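Nicotinate phosphoribosyltransferase (Porphyromonas gingivalis, PDB 2IM5) probably catalyses the ATP-dependent formation of nicotinate ribonucleotide from nicotinate and phosphoribosyl pyrophosphate, a step on the way to NAD. Local coordinates at residues F261-K264 with H265-F269; E380-L383 with L384-T388. All coordinates share one frame; numbering follows the deposited sequence.

Contact 1 (F261-K264 with H265-F269)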
ATOM      1  N   PHE A 261     -11.823  11.014 -16.133  1.00 25.31           N
ATOM      2  CA  PHE A 261     -12.376   9.677 -15.912  1.00 22.99           C
ATOM      3  C   PHE A 261     -13.326   9.336 -17.060  1.00 22.02           C
ATOM      4  O   PHE A 261     -14.359   9.972 -17.226  1.00 21.58           O
ATOM      5  CB  PHE A 261     -13.115   9.663 -14.569  1.00 21.25           C
ATOM      6  CG  PHE A 261     -13.351   8.292 -14.004  1.00 21.13           C
ATOM      7  CD1 PHE A 261     -12.538   7.224 -14.351  1.00 18.96           C
ATOM      8  CD2 PHE A 261     -14.349   8.091 -13.051  1.00 20.70           C
ATOM      9  CE1 PHE A 261     -12.706   5.977 -13.760  1.00 21.17           C
ATOM     10  CE2 PHE A 261     -14.524   6.848 -12.454  1.00 20.53           C
ATOM     11  CZ  PHE A 261     -13.702   5.790 -12.806  1.00 20.20           C
ATOM     12  N   SER A 262     -12.973   8.333 -17.854  1.00 21.63           N
ATOM     13  CA  SER A 262     -13.805   7.959 -18.993  1.00 24.44           C
ATOM     14  C   SER A 262     -14.996   7.104 -18.586  1.00 23.46           C
ATOM     15  O   SER A 262     -14.952   6.392 -17.587  1.00 25.35           O
ATOM     16  CB  SER A 262     -12.978   7.200 -20.033  1.00 24.92           C
ATOM     17  OG  SER A 262     -12.731   5.867 -19.606  1.00 26.60           O
ATOM     18  N   LYS A 263     -16.060   7.177 -19.372  1.00 23.21           N
ATOM     19  CA  LYS A 263     -17.264   6.403 -19.102  1.00 23.21           C
ATOM     20  C   LYS A 263     -16.948   4.909 -19.046  1.00 21.75           C
ATOM     21  O   LYS A 263     -17.464   4.189 -18.194  1.00 20.18           O
ATOM     22  CB  LYS A 263     -18.311   6.664 -20.188  1.00 25.18           C
ATOM     23  CG  LYS A 263     -19.654   6.014 -19.909  1.00 28.23           C
ATOM     24  CD  LYS A 263     -20.686   6.397 -20.956  1.00 32.33           C
ATOM     25  CE  LYS A 263     -22.011   5.680 -20.709  1.00 34.07           C
ATOM     26  NZ  LYS A 263     -22.637   6.059 -19.408  1.00 34.41           N
ATOM     27  N   LYS A 264     -16.102   4.451 -19.964  1.00 20.46           N
ATOM     28  CA  LYS A 264     -15.711   3.046 -20.021  1.00 21.67           C
ATOM     29  C   LYS A 264     -15.096   2.563 -18.706  1.00 20.41           C
ATOM     30  O   LYS A 264     -15.485   1.521 -18.165  1.00 20.43           O
ATOM     31  CB  LYS A 264     -14.717   2.835 -21.159  1.00 24.68           C
ATOM     32  CG  LYS A 264     -14.247   1.410 -21.311  1.00 30.80           C
ATOM     33  CD  LYS A 264     -13.330   1.255 -22.529  1.00 34.76           C
ATOM     34  CE  LYS A 264     -12.073   2.097 -22.406  1.00 36.59           C
ATOM     35  NZ  LYS A 264     -11.232   1.993 -23.638  1.00 41.27           N
ATOM     36  N   HIS A 265     -14.130   3.321 -18.197  1.00 17.72           N
ATOM     37  CA  HIS A 265     -13.479   2.965 -16.947  1.00 17.67           C
ATOM     38  C   HIS A 265     -14.419   3.120 -15.752  1.00 16.42           C
ATOM     39  O   HIS A 265     -14.406   2.302 -14.834  1.00 14.85           O
ATOM     40  CB  HIS A 265     -12.221   3.813 -16.766  1.00 17.33           C
ATOM     41  CG  HIS A 265     -11.122   3.448 -17.712  1.00 16.99           C
ATOM     42  ND1 HIS A 265     -10.070   4.290 -17.998  1.00 16.68           N
ATOM     43  CD2 HIS A 265     -10.918   2.329 -18.448  1.00 16.21           C
ATOM     44  CE1 HIS A 265      -9.267   3.706 -18.871  1.00 17.88           C
ATOM     45  NE2 HIS A 265      -9.761   2.515 -19.160  1.00 16.69           N
ATOM     46  N   ALA A 266     -15.233   4.169 -15.769  1.00 16.19           N
ATOM     47  CA  ALA A 266     -16.179   4.388 -14.686  1.00 19.08           C
ATOM     48  C   ALA A 266     -17.143   3.199 -14.598  1.00 19.63           C
ATOM     49  O   ALA A 266     -17.511   2.766 -13.511  1.00 21.43           O
ATOM     50  CB  ALA A 266     -16.956   5.680 -14.914  1.00 18.43           C
ATOM     51  N   MET A 267     -17.539   2.671 -15.752  1.00 19.46           N
ATOM     52  CA  MET A 267     -18.462   1.539 -15.795  1.00 21.14           C
ATOM     53  C   MET A 267     -17.799   0.219 -15.423  1.00 21.79           C
ATOM     54  O   MET A 267     -18.393  -0.612 -14.733  1.00 21.21           O
ATOM     55  CB  MET A 267     -19.076   1.405 -17.189  1.00 19.97           C
ATOM     56  CG  MET A 267     -20.031   2.533 -17.577  1.00 23.20           C
ATOM     57  SD  MET A 267     -20.625   2.294 -19.249  1.00 21.75           S
ATOM     58  CE  MET A 267     -19.265   2.770 -20.119  1.00 27.50           C
ATOM     59  N   LEU A 268     -16.561   0.031 -15.873  1.00 21.10           N
ATOM     60  CA  LEU A 268     -15.827  -1.200 -15.603  1.00 21.89           C
ATOM     61  C   LEU A 268     -15.308  -1.359 -14.168  1.00 22.94           C
ATOM     62  O   LEU A 268     -15.477  -2.418 -13.562  1.00 22.92           O
ATOM     63  CB  LEU A 268     -14.665  -1.326 -16.590  1.00 22.97           C
ATOM     64  CG  LEU A 268     -13.731  -2.529 -16.464  1.00 24.93           C
ATOM     65  CD1 LEU A 268     -14.526  -3.824 -16.475  1.00 24.20           C
ATOM     66  CD2 LEU A 268     -12.750  -2.507 -17.625  1.00 25.96           C
ATOM     67  N   PHE A 269     -14.655  -0.331 -13.629  1.00 23.16           N
ATOM     68  CA  PHE A 269     -14.150  -0.411 -12.258  1.00 22.43           C
ATOM     69  C   PHE A 269     -15.332  -0.375 -11.301  1.00 21.63           C
ATOM     70  O   PHE A 269     -16.280   0.387 -11.497  1.00 20.57           O
ATOM     71  CB  PHE A 269     -13.192   0.745 -11.983  1.00 23.21           C
ATOM     72  CG  PHE A 269     -11.851   0.569 -12.630  1.00 25.66           C
ATOM     73  CD1 PHE A 269     -10.825  -0.084 -11.961  1.00 28.13           C
ATOM     74  CD2 PHE A 269     -11.629   1.000 -13.935  1.00 25.13           C
ATOM     75  CE1 PHE A 269      -9.587  -0.311 -12.585  1.00 30.03           C
ATOM     76  CE2 PHE A 269     -10.406   0.779 -14.567  1.00 27.09           C
ATOM     77  CZ  PHE A 269      -9.379   0.122 -13.893  1.00 28.21           C
TER
HETATM   78  O   HOH W   1     -10.758   6.654 -17.726  1.00 29.29           O
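S262 meets H265 one turn ahead of it and starts the short helix that runs to L268. Its OG, turned between the backbone N and the carbonyl carbon (chi1 76°), accepts a hydrogen bond from H265 N at 3.2 Å, while S262 O takes A266 N at 2.9 Å in the first regular i to i+4 bond. The same OG lies over one face of the imidazole, 3.5 Å from H265 CG. A water knots the corner together: it accepts from S262 N and lies within hydrogen-bonding distance of both S262 OG and H265 ND1, while at the other end of the imidazole NE2 bonds to E234 of helix 228-240.

F261 can be followed outward from the backbone. From CB, CG stands anti to the backbone N, beside the carbonyl carbon (chi1 -161°), which sends the ring forward along the chain against the first turn. CD1 and CE1 run along the H265 side, CE1 coming to 3.7 Å from H265 CB; CD2 and CE2 lie beside A266, whose CB sits over one ring face as a CH-pi contact, 4.0 Å from the ring centroid; and CZ, farthest out, lies 3.4 Å from A266 CA. The ring thus packs against the start of the helix, with Y290 and M233 also touching it.

On the outer side, K263 and M267 cross at an angle, but the methionine methyl lies unusually close to the lysine chain and its exact placing is doubtful. K263 NZ itself bonds to L293 O. Taken together, a serine N-cap joined to a hydrophobic staple between F261 (N') and A266 (N4) starts the helix preceding strand 271-274 of the parallel sheet.

Contact 2 (E380-L383 with L384-T388)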
ATOM      1  N   GLU A 380      11.406  20.247  -8.778  1.00 40.24           N
ATOM      2  CA  GLU A 380      11.357  20.664 -10.173  1.00 41.10           C
ATOM      3  C   GLU A 380      10.282  19.861 -10.915  1.00 38.84           C
ATOM      4  O   GLU A 380       9.508  20.414 -11.696  1.00 37.39           O
ATOM      5  CB  GLU A 380      12.722  20.427 -10.831  1.00 45.38           C
ATOM      6  CG  GLU A 380      12.868  20.987 -12.248  1.00 51.63           C
ATOM      7  CD  GLU A 380      13.089  22.500 -12.274  1.00 55.84           C
ATOM      8  OE1 GLU A 380      13.353  23.041 -13.381  1.00 56.51           O
ATOM      9  OE2 GLU A 380      13.002  23.141 -11.194  1.00 57.26           O
ATOM     10  N   GLU A 381      10.235  18.554 -10.655  1.00 36.75           N
ATOM     11  CA  GLU A 381       9.277  17.675 -11.312  1.00 34.06           C
ATOM     12  C   GLU A 381       7.853  17.957 -10.850  1.00 33.63           C
ATOM     13  O   GLU A 381       6.912  17.884 -11.639  1.00 32.85           O
ATOM     14  CB  GLU A 381       9.639  16.213 -11.049  1.00 33.02           C
ATOM     15  CG  GLU A 381       8.911  15.211 -11.941  1.00 35.68           C
ATOM     16  CD  GLU A 381       9.165  15.443 -13.422  1.00 36.73           C
ATOM     17  OE1 GLU A 381      10.321  15.731 -13.789  1.00 38.34           O
ATOM     18  OE2 GLU A 381       8.213  15.325 -14.225  1.00 38.34           O
ATOM     19  N   ILE A 382       7.690  18.278  -9.571  1.00 33.24           N
ATOM     20  CA  ILE A 382       6.367  18.579  -9.031  1.00 32.67           C
ATOM     21  C   ILE A 382       5.764  19.791  -9.739  1.00 33.14           C
ATOM     22  O   ILE A 382       4.580  19.793 -10.095  1.00 32.59           O
ATOM     23  CB  ILE A 382       6.429  18.875  -7.518  1.00 32.96           C
ATOM     24  CG1 ILE A 382       6.754  17.595  -6.747  1.00 33.16           C
ATOM     25  CG2 ILE A 382       5.097  19.454  -7.044  1.00 32.22           C
ATOM     26  CD1 ILE A 382       7.001  17.815  -5.266  1.00 32.84           C
ATOM     27  N   LEU A 383       6.583  20.818  -9.932  1.00 32.88           N
ATOM     28  CA  LEU A 383       6.157  22.033 -10.616  1.00 32.42           C
ATOM     29  C   LEU A 383       5.715  21.686 -12.041  1.00 29.86           C
ATOM     30  O   LEU A 383       4.675  22.152 -12.507  1.00 29.81           O
ATOM     31  CB  LEU A 383       7.321  23.031 -10.679  1.00 36.22           C
ATOM     32  CG  LEU A 383       7.012  24.503 -10.390  1.00 40.26           C
ATOM     33  CD1 LEU A 383       8.266  25.341 -10.644  1.00 42.00           C
ATOM     34  CD2 LEU A 383       5.860  24.983 -11.266  1.00 42.44           C
ATOM     35  N   LEU A 384       6.518  20.875 -12.725  1.00 26.54           N
ATOM     36  CA  LEU A 384       6.220  20.472 -14.089  1.00 25.12           C
ATOM     37  C   LEU A 384       4.872  19.750 -14.144  1.00 22.96           C
ATOM     38  O   LEU A 384       4.074  19.998 -15.038  1.00 22.53           O
ATOM     39  CB  LEU A 384       7.330  19.560 -14.632  1.00 25.98           C
ATOM     40  CG  LEU A 384       7.164  19.101 -16.083  1.00 26.55           C
ATOM     41  CD1 LEU A 384       7.298  20.295 -17.001  1.00 27.46           C
ATOM     42  CD2 LEU A 384       8.220  18.059 -16.425  1.00 27.56           C
ATOM     43  N   ALA A 385       4.615  18.871 -13.180  1.00 21.00           N
ATOM     44  CA  ALA A 385       3.357  18.131 -13.154  1.00 21.25           C
ATOM     45  C   ALA A 385       2.189  19.094 -12.987  1.00 23.11           C
ATOM     46  O   ALA A 385       1.200  19.014 -13.720  1.00 21.77           O
ATOM     47  CB  ALA A 385       3.366  17.115 -12.025  1.00 21.66           C
ATOM     48  N   MET A 386       2.304  20.005 -12.025  1.00 23.12           N
ATOM     49  CA  MET A 386       1.250  20.982 -11.793  1.00 25.06           C
ATOM     50  C   MET A 386       1.017  21.841 -13.039  1.00 25.52           C
ATOM     51  O   MET A 386      -0.127  22.027 -13.454  1.00 26.98           O
ATOM     52  CB  MET A 386       1.590  21.870 -10.590  1.00 24.82           C
ATOM     53  CG  MET A 386       1.624  21.102  -9.274  1.00 26.15           C
ATOM     54  SD  MET A 386       1.940  22.096  -7.784  1.00 25.84           S
ATOM     55  CE  MET A 386       0.348  22.447  -7.270  1.00 26.54           C
ATOM     56  N   ASN A 387       2.085  22.359 -13.635  1.00 24.90           N
ATOM     57  CA  ASN A 387       1.936  23.183 -14.834  1.00 25.81           C
ATOM     58  C   ASN A 387       1.319  22.368 -15.973  1.00 24.67           C
ATOM     59  O   ASN A 387       0.458  22.852 -16.695  1.00 24.86           O
ATOM     60  CB  ASN A 387       3.291  23.756 -15.279  1.00 26.46           C
ATOM     61  CG  ASN A 387       3.852  24.769 -14.287  1.00 29.77           C
ATOM     62  OD1 ASN A 387       3.096  25.526 -13.679  1.00 31.41           O
ATOM     63  ND2 ASN A 387       5.174  24.797 -14.131  1.00 31.94           N
ATOM     64  N   THR A 388       1.753  21.123 -16.119  1.00 23.59           N
ATOM     65  CA  THR A 388       1.244  20.260 -17.178  1.00 22.55           C
ATOM     66  C   THR A 388      -0.248  19.994 -17.012  1.00 22.01           C
ATOM     67  O   THR A 388      -0.998  19.963 -17.983  1.00 20.35           O
ATOM     68  CB  THR A 388       1.981  18.898 -17.188  1.00 22.43           C
ATOM     69  OG1 THR A 388       3.381  19.113 -17.414  1.00 19.67           O
ATOM     70  CG2 THR A 388       1.416  17.990 -18.283  1.00 20.48           C
TER
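Torsions about the first side-chain bonds set the pairing of E381 with L384. Both residues place CG opposite the backbone N, and the glutamate chain then folds at chi2 (59°), which swings its carboxylate forward along the helix until OE2 lies 3.5 Å from L384 CD2. The two side chains cross at a slant, with a leucine methyl set against a carboxylate oxygen; that oxygen has its polar partner in the hydroxyl of Y225, to which it is hydrogen-bonded.

One residue on, I382 and M386 run side by side in the same direction. I382 CG2 faces M386 SD at 4.2 Å, a loose apolar contact, and the methionine, bent at chi3, carries its end onward toward H375 and I391. L383 and N387 cross on another side of the helix, the placing of their ends doubtful. The backbone bond beneath them, N387 N to L383 O at 2.8 Å, is nearly straight, with an angle of 171° at the hydrogen.

Farther along, L384 O receives two donors from T388, the backbone N at 2.8 Å and OG1 at 2.6 Å, which arrive from opposite faces of the carbonyl plane. The hydroxyl thereby returns to the helix's own backbone one turn back.

Chemically, then, the backbone bonds from E380 to N387 carry the continuity of the helix, while its side-chain pairs add mostly apolar contacts. Two polar ends have partners close by: the threonine hydroxyl on a main-chain carbonyl, and the E381 carboxylate on Y225, a bond that ties this C-terminal helix to the loop after helix 213-223.

How the contacts relate
Both contacts are local, between residues three to five apart in one continuous stretch, and they share no element: contact 1 opens helix 263-268, whereas contact 2 lies within helix 379-389 near the C-terminus. Their centres are 27 Å apart and their nearest atoms about 14 Å apart. Contact 1 is partly buried, its aromatic and imidazole groups turned toward helices 228-240 and 279-292 while its lysines remain exposed. Contact 2 lies on the surface, half of its touching residues exposed, with A385 the buried one. Both share i to i+4 backbone bonds; contact 1 adds a serine cap, a bound water and a ring face, contact 2 a threonine hydroxyl on a main-chain carbonyl, a glutamate bonded to Y225 and a loose isoleucine–methionine pair.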